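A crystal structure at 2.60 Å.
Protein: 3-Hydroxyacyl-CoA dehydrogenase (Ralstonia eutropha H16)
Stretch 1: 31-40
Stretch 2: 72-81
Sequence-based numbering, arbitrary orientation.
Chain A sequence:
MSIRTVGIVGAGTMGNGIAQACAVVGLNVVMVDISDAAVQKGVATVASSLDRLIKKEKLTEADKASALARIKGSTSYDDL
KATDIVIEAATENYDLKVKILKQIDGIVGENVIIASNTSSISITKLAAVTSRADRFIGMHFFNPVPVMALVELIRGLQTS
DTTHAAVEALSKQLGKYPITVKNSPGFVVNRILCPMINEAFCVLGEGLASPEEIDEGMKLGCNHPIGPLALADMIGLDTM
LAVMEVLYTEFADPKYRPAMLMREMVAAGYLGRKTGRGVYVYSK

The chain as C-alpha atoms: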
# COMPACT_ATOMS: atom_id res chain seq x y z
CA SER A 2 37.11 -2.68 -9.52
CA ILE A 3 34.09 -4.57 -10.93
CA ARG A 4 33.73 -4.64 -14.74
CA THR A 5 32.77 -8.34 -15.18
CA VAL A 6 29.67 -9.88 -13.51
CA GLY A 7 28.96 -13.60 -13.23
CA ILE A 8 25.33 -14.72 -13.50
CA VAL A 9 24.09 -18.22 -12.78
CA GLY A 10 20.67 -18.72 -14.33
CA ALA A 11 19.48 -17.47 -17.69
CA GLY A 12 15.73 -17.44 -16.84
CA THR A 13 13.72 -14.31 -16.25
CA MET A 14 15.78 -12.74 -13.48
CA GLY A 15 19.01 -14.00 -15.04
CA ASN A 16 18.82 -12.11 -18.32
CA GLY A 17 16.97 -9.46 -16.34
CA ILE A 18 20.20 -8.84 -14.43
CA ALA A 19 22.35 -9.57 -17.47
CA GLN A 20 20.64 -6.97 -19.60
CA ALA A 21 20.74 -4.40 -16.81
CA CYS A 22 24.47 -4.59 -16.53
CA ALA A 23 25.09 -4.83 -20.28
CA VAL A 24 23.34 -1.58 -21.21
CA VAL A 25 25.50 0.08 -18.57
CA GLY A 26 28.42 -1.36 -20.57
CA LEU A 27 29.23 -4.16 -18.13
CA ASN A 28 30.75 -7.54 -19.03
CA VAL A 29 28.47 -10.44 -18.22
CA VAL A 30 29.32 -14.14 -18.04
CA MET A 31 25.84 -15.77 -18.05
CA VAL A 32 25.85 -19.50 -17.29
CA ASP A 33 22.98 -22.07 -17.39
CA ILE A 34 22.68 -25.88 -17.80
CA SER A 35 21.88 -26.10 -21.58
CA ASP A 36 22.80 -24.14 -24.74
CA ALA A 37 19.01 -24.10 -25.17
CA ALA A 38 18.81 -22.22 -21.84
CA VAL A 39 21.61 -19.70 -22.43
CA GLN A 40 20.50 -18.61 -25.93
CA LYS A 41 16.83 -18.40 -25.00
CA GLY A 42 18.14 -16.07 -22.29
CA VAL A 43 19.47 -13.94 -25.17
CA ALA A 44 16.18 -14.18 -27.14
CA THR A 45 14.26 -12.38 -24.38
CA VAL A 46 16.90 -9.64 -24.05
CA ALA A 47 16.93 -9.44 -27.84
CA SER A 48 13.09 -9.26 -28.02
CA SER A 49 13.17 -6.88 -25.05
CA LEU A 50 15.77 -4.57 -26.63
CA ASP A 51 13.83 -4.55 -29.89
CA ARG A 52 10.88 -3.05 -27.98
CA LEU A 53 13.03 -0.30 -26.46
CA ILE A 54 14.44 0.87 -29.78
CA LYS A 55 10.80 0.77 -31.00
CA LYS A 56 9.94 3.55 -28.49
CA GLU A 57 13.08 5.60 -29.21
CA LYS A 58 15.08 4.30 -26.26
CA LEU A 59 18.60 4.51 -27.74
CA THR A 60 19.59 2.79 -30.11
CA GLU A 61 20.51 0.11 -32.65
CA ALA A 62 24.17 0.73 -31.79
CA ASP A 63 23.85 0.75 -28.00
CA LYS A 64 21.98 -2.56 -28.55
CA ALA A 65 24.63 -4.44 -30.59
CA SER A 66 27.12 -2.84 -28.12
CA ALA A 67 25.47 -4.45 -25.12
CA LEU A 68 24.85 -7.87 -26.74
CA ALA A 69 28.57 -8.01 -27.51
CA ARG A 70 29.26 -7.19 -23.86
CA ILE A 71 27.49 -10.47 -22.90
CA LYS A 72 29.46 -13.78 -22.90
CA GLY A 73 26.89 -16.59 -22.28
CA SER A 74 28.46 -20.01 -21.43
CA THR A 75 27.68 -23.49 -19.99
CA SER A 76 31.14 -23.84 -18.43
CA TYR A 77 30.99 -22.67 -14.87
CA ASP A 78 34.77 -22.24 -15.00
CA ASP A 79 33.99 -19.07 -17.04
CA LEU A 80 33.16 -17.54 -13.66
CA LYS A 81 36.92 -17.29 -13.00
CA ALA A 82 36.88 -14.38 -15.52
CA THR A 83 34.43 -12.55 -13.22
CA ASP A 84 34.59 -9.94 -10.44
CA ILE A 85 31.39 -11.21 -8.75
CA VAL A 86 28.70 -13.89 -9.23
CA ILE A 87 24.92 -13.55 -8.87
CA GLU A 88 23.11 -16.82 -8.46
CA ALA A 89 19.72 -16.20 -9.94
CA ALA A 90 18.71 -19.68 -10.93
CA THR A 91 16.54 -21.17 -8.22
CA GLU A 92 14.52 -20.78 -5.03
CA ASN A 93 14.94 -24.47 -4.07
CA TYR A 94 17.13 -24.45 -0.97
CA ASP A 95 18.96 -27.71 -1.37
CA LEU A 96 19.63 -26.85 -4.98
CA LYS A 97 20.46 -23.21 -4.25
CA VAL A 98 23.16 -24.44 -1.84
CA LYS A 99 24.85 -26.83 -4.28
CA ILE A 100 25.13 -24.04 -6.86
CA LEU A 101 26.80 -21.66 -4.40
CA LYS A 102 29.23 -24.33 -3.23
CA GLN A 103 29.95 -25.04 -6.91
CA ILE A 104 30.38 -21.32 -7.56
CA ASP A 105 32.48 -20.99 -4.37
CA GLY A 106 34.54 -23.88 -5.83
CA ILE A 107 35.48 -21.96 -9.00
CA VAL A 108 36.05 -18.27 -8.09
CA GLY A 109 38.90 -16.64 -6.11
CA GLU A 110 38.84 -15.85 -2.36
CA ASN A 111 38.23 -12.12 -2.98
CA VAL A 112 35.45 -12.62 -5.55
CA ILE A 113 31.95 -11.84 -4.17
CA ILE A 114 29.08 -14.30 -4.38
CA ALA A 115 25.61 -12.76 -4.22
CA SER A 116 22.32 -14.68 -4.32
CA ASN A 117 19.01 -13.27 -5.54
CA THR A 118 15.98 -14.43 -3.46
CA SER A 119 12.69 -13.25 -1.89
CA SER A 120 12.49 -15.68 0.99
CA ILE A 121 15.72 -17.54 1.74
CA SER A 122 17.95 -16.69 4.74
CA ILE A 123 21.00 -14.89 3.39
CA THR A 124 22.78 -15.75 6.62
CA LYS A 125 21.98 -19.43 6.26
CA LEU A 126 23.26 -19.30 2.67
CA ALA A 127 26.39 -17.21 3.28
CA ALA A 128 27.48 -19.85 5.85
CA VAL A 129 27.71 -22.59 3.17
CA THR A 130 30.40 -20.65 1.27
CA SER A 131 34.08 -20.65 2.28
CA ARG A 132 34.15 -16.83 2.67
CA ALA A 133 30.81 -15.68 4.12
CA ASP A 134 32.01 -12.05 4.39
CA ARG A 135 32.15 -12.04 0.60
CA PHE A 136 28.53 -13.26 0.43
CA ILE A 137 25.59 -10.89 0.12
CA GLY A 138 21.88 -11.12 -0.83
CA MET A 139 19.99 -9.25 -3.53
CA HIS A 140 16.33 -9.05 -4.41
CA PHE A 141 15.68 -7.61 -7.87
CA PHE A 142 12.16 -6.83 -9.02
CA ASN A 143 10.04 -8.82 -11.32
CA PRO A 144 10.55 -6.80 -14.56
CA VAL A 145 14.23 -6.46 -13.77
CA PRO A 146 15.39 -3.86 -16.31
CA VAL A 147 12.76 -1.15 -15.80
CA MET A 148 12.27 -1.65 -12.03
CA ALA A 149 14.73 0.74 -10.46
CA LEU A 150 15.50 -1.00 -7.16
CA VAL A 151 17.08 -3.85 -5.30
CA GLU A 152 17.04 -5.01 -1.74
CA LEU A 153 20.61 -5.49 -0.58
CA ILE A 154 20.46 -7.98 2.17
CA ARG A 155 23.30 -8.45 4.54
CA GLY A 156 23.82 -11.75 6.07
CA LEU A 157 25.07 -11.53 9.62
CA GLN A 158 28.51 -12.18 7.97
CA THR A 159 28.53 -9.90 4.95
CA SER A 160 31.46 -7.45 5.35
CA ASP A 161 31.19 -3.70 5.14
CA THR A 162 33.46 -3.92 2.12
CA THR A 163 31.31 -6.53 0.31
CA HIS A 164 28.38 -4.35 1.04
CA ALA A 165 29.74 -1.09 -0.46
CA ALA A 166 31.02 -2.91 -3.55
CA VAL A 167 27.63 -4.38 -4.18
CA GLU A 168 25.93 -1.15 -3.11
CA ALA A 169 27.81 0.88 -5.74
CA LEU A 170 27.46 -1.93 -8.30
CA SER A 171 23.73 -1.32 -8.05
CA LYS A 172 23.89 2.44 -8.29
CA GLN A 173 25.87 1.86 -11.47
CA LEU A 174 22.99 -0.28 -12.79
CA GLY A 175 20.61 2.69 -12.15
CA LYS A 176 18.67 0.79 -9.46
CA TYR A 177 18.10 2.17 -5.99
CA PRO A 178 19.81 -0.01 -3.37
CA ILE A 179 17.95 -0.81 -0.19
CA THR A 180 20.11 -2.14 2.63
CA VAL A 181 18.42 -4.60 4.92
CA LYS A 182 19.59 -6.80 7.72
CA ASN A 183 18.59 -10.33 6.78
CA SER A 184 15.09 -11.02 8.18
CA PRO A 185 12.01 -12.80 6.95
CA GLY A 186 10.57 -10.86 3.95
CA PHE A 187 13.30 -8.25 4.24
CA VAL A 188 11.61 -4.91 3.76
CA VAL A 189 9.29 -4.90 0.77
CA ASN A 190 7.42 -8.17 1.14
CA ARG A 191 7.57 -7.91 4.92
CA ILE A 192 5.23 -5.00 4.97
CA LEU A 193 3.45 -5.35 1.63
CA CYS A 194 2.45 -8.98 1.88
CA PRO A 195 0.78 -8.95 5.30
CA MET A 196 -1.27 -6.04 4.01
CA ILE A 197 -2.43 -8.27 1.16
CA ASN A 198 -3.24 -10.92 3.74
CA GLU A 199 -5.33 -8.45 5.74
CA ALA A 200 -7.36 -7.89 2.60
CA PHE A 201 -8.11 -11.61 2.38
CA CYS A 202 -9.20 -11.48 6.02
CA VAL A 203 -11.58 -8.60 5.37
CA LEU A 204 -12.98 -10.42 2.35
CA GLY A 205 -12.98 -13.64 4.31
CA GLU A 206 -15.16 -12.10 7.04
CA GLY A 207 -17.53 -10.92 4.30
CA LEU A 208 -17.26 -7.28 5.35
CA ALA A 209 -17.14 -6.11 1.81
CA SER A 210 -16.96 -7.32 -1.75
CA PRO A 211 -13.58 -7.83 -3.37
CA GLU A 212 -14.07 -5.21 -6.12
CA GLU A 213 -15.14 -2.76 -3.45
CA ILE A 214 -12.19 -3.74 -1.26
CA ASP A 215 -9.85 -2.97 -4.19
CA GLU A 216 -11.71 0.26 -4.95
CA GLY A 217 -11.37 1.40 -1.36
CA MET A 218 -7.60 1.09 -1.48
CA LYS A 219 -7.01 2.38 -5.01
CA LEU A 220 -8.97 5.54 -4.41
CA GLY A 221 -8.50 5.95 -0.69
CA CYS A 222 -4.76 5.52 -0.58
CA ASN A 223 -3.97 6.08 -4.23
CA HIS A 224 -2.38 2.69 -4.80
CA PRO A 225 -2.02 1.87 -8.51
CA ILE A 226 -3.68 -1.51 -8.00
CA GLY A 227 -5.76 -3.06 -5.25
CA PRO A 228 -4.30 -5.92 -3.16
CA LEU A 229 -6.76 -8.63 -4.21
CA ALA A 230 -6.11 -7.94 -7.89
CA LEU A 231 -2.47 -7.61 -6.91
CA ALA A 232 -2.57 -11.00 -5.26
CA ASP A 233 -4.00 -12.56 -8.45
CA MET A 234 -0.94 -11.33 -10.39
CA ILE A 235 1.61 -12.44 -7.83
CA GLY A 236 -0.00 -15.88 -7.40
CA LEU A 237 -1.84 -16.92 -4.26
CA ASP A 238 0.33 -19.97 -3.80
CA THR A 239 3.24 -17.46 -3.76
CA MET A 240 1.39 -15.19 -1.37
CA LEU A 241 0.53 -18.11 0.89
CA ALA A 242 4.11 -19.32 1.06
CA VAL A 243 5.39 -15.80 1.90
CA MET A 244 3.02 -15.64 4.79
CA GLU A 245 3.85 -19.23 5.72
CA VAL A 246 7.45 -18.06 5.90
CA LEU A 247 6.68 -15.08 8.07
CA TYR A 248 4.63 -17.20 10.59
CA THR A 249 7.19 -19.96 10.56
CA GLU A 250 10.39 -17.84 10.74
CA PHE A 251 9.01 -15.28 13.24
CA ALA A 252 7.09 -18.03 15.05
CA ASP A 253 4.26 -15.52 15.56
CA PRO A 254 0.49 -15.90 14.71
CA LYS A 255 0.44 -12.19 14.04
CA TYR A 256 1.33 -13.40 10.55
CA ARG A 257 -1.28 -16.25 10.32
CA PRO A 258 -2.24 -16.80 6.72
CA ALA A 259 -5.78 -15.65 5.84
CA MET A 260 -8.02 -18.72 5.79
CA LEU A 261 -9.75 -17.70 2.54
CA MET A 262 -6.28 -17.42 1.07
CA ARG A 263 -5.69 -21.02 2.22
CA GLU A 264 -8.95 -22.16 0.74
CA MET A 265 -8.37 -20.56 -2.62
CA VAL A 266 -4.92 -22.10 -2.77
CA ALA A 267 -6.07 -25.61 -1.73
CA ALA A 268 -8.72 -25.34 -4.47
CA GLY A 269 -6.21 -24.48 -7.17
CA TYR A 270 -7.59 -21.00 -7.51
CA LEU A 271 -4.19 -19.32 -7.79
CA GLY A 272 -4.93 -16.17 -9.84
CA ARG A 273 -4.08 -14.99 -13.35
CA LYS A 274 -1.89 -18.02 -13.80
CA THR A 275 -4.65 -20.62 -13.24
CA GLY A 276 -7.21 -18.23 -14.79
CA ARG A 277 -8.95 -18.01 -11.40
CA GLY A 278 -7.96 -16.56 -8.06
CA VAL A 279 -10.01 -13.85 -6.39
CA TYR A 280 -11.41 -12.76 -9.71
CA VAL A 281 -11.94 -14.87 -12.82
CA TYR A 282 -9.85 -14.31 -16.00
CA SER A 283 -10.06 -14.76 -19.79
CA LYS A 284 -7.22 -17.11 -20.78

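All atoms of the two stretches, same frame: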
# COMPACT_ATOMS: atom_id res chain seq x y z
N MET A 31 27.16 -15.25 -18.45
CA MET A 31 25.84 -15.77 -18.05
C MET A 31 25.71 -17.27 -18.28
O MET A 31 25.47 -17.71 -19.40
CB MET A 31 24.71 -15.05 -18.80
CG MET A 31 23.35 -15.24 -18.15
SD MET A 31 21.99 -15.54 -19.29
CE MET A 31 21.90 -13.99 -20.17
N VAL A 32 25.81 -18.05 -17.20
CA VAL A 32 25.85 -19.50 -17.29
C VAL A 32 24.44 -20.09 -17.14
O VAL A 32 23.55 -19.43 -16.63
CB VAL A 32 26.81 -20.09 -16.23
CG1 VAL A 32 27.10 -21.56 -16.52
CG2 VAL A 32 28.11 -19.31 -16.19
N ASP A 33 24.23 -21.31 -17.62
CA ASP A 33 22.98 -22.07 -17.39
C ASP A 33 23.18 -23.48 -17.98
O ASP A 33 24.05 -23.67 -18.82
CB ASP A 33 21.74 -21.37 -18.02
CG ASP A 33 20.40 -21.85 -17.41
OD1 ASP A 33 20.24 -23.04 -17.15
OD2 ASP A 33 19.49 -21.03 -17.23
N ILE A 34 22.38 -24.45 -17.53
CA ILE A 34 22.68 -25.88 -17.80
C ILE A 34 22.64 -26.36 -19.26
O ILE A 34 23.36 -27.29 -19.58
CB ILE A 34 21.84 -26.85 -16.92
CG1 ILE A 34 20.33 -26.58 -17.08
CG2 ILE A 34 22.30 -26.78 -15.46
CD1 ILE A 34 19.45 -27.64 -16.43
N SER A 35 21.83 -25.75 -20.14
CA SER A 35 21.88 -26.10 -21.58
C SER A 35 22.31 -24.92 -22.47
O SER A 35 22.39 -23.77 -22.01
CB SER A 35 20.54 -26.71 -22.07
OG SER A 35 19.44 -25.82 -21.96
N ASP A 36 22.61 -25.21 -23.74
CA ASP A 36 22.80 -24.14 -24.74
C ASP A 36 21.42 -23.63 -25.15
O ASP A 36 21.28 -22.49 -25.59
CB ASP A 36 23.61 -24.61 -25.96
CG ASP A 36 25.06 -24.10 -25.95
OD1 ASP A 36 25.80 -24.33 -24.97
OD2 ASP A 36 25.47 -23.46 -26.94
N ALA A 37 20.41 -24.49 -25.02
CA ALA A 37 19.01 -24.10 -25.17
C ALA A 37 18.65 -22.99 -24.16
O ALA A 37 18.00 -21.98 -24.51
CB ALA A 37 18.10 -25.32 -24.98
N ALA A 38 19.10 -23.16 -22.92
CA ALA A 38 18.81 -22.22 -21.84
C ALA A 38 19.50 -20.87 -22.03
O ALA A 38 18.86 -19.82 -21.90
CB ALA A 38 19.21 -22.83 -20.50
N VAL A 39 20.80 -20.91 -22.31
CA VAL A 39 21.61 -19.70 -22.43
C VAL A 39 21.06 -18.79 -23.54
O VAL A 39 20.77 -17.61 -23.30
CB VAL A 39 23.10 -20.03 -22.73
CG1 VAL A 39 23.89 -18.76 -23.05
CG2 VAL A 39 23.74 -20.76 -21.56
N GLN A 40 20.92 -19.36 -24.74
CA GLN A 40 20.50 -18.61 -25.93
C GLN A 40 19.08 -18.08 -25.84
O GLN A 40 18.80 -16.96 -26.26
CB GLN A 40 20.65 -19.47 -27.18
CG GLN A 40 22.10 -19.73 -27.54
CD GLN A 40 22.27 -20.88 -28.52
OE1 GLN A 40 21.30 -21.34 -29.14
NE2 GLN A 40 23.50 -21.36 -28.67
N LYS A 72 28.88 -12.46 -22.57
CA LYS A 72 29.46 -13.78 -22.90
C LYS A 72 28.71 -14.93 -22.21
O LYS A 72 29.05 -15.30 -21.08
CB LYS A 72 30.96 -13.78 -22.54
CG LYS A 72 31.81 -14.83 -23.26
CD LYS A 72 33.20 -14.31 -23.64
CE LYS A 72 33.98 -15.24 -24.57
NZ LYS A 72 34.16 -16.61 -24.00
N GLY A 73 27.72 -15.51 -22.88
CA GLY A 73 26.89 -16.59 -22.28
C GLY A 73 27.44 -17.99 -22.49
O GLY A 73 27.52 -18.44 -23.62
N SER A 74 27.78 -18.69 -21.39
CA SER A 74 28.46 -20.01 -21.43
C SER A 74 27.68 -21.13 -20.71
O SER A 74 26.68 -20.87 -20.07
CB SER A 74 29.84 -19.88 -20.79
OG SER A 74 30.50 -21.13 -20.63
N THR A 75 28.14 -22.38 -20.84
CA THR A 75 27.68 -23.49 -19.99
C THR A 75 28.80 -24.02 -19.09
O THR A 75 28.57 -24.91 -18.27
CB THR A 75 27.10 -24.69 -20.79
OG1 THR A 75 28.16 -25.43 -21.43
CG2 THR A 75 26.12 -24.23 -21.85
N SER A 76 30.00 -23.48 -19.26
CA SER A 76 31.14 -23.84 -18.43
C SER A 76 31.10 -22.90 -17.26
O SER A 76 31.07 -21.68 -17.43
CB SER A 76 32.46 -23.67 -19.18
OG SER A 76 32.26 -23.85 -20.57
N TYR A 77 31.13 -23.46 -16.07
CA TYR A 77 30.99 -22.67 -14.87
C TYR A 77 32.39 -22.25 -14.42
O TYR A 77 32.53 -21.46 -13.48
CB TYR A 77 30.24 -23.47 -13.81
CG TYR A 77 29.17 -24.35 -14.42
CD1 TYR A 77 29.50 -25.62 -14.95
CD2 TYR A 77 27.85 -23.92 -14.49
CE1 TYR A 77 28.54 -26.43 -15.53
CE2 TYR A 77 26.87 -24.73 -15.07
CZ TYR A 77 27.23 -25.99 -15.59
OH TYR A 77 26.28 -26.80 -16.16
N ASP A 78 33.41 -22.76 -15.11
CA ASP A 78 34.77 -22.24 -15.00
C ASP A 78 34.89 -20.82 -15.58
O ASP A 78 35.81 -20.09 -15.21
CB ASP A 78 35.78 -23.19 -15.67
CG ASP A 78 36.15 -24.38 -14.77
OD1 ASP A 78 37.05 -24.20 -13.92
OD2 ASP A 78 35.55 -25.47 -14.93
N ASP A 79 33.96 -20.42 -16.45
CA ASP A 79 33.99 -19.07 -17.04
C ASP A 79 33.82 -17.98 -15.97
O ASP A 79 34.19 -16.82 -16.16
CB ASP A 79 32.94 -18.94 -18.16
CG ASP A 79 33.30 -19.80 -19.40
OD1 ASP A 79 34.27 -20.57 -19.33
OD2 ASP A 79 32.62 -19.72 -20.44
N LEU A 80 33.32 -18.40 -14.82
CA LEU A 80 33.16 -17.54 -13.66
C LEU A 80 34.49 -17.19 -12.96
O LEU A 80 34.49 -16.40 -12.01
CB LEU A 80 32.18 -18.18 -12.67
CG LEU A 80 30.82 -18.53 -13.29
CD1 LEU A 80 29.87 -19.17 -12.28
CD2 LEU A 80 30.19 -17.30 -13.92
N LYS A 81 35.60 -17.77 -13.41
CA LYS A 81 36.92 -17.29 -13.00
C LYS A 81 37.20 -15.91 -13.64
O LYS A 81 37.86 -15.07 -13.04
CB LYS A 81 38.04 -18.27 -13.38
CG LYS A 81 38.09 -19.58 -12.58
CD LYS A 81 39.40 -20.35 -12.83
CE LYS A 81 39.32 -21.82 -12.44
NZ LYS A 81 39.72 -22.02 -11.02

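A segment that runs alongside a strand edge can satisfy the backbone polar groups there, leaving side chains to fill the space around them. Residues 31-40 and 72-81 of this dehydrogenase illustrate the principle. The strand residue Met31 is served on both its polar groups: its N donates to Lys72 O at 3.2 Å, and its O accepts a weak bond from Ser74 N, also 3.2 Å. Two residues further on, Asp33 N reaches Ser74 O in a second weak bond of 3.5 Å, and Val32 CA adds a CA-H...O contact to the same Ser74 O at 3.2 Å.

Val32, buried, carries the apolar part of the contact. Its CG1 lies 3.2 Å from Tyr77 CD2, meeting the ring obliquely, while its CG2 lies 3.7 Å from Leu80 CD2. At Gly73 the absence of a side chain matters: an ideal CB would sit 2.7 Å from Val39 CG1, a clash.

Several other polar groups are satisfied within their own stretch. Ser35 OG caps the helix by accepting from Ala38 N (2.8 Å), and Asp33 OD1 takes Ile34 N (2.6 Å), its OD2 being bonded elsewhere in the structure. In the second stretch, Ser74 OG accepts from Ser76 N at 2.8 Å, a bond between residues two apart in the chain.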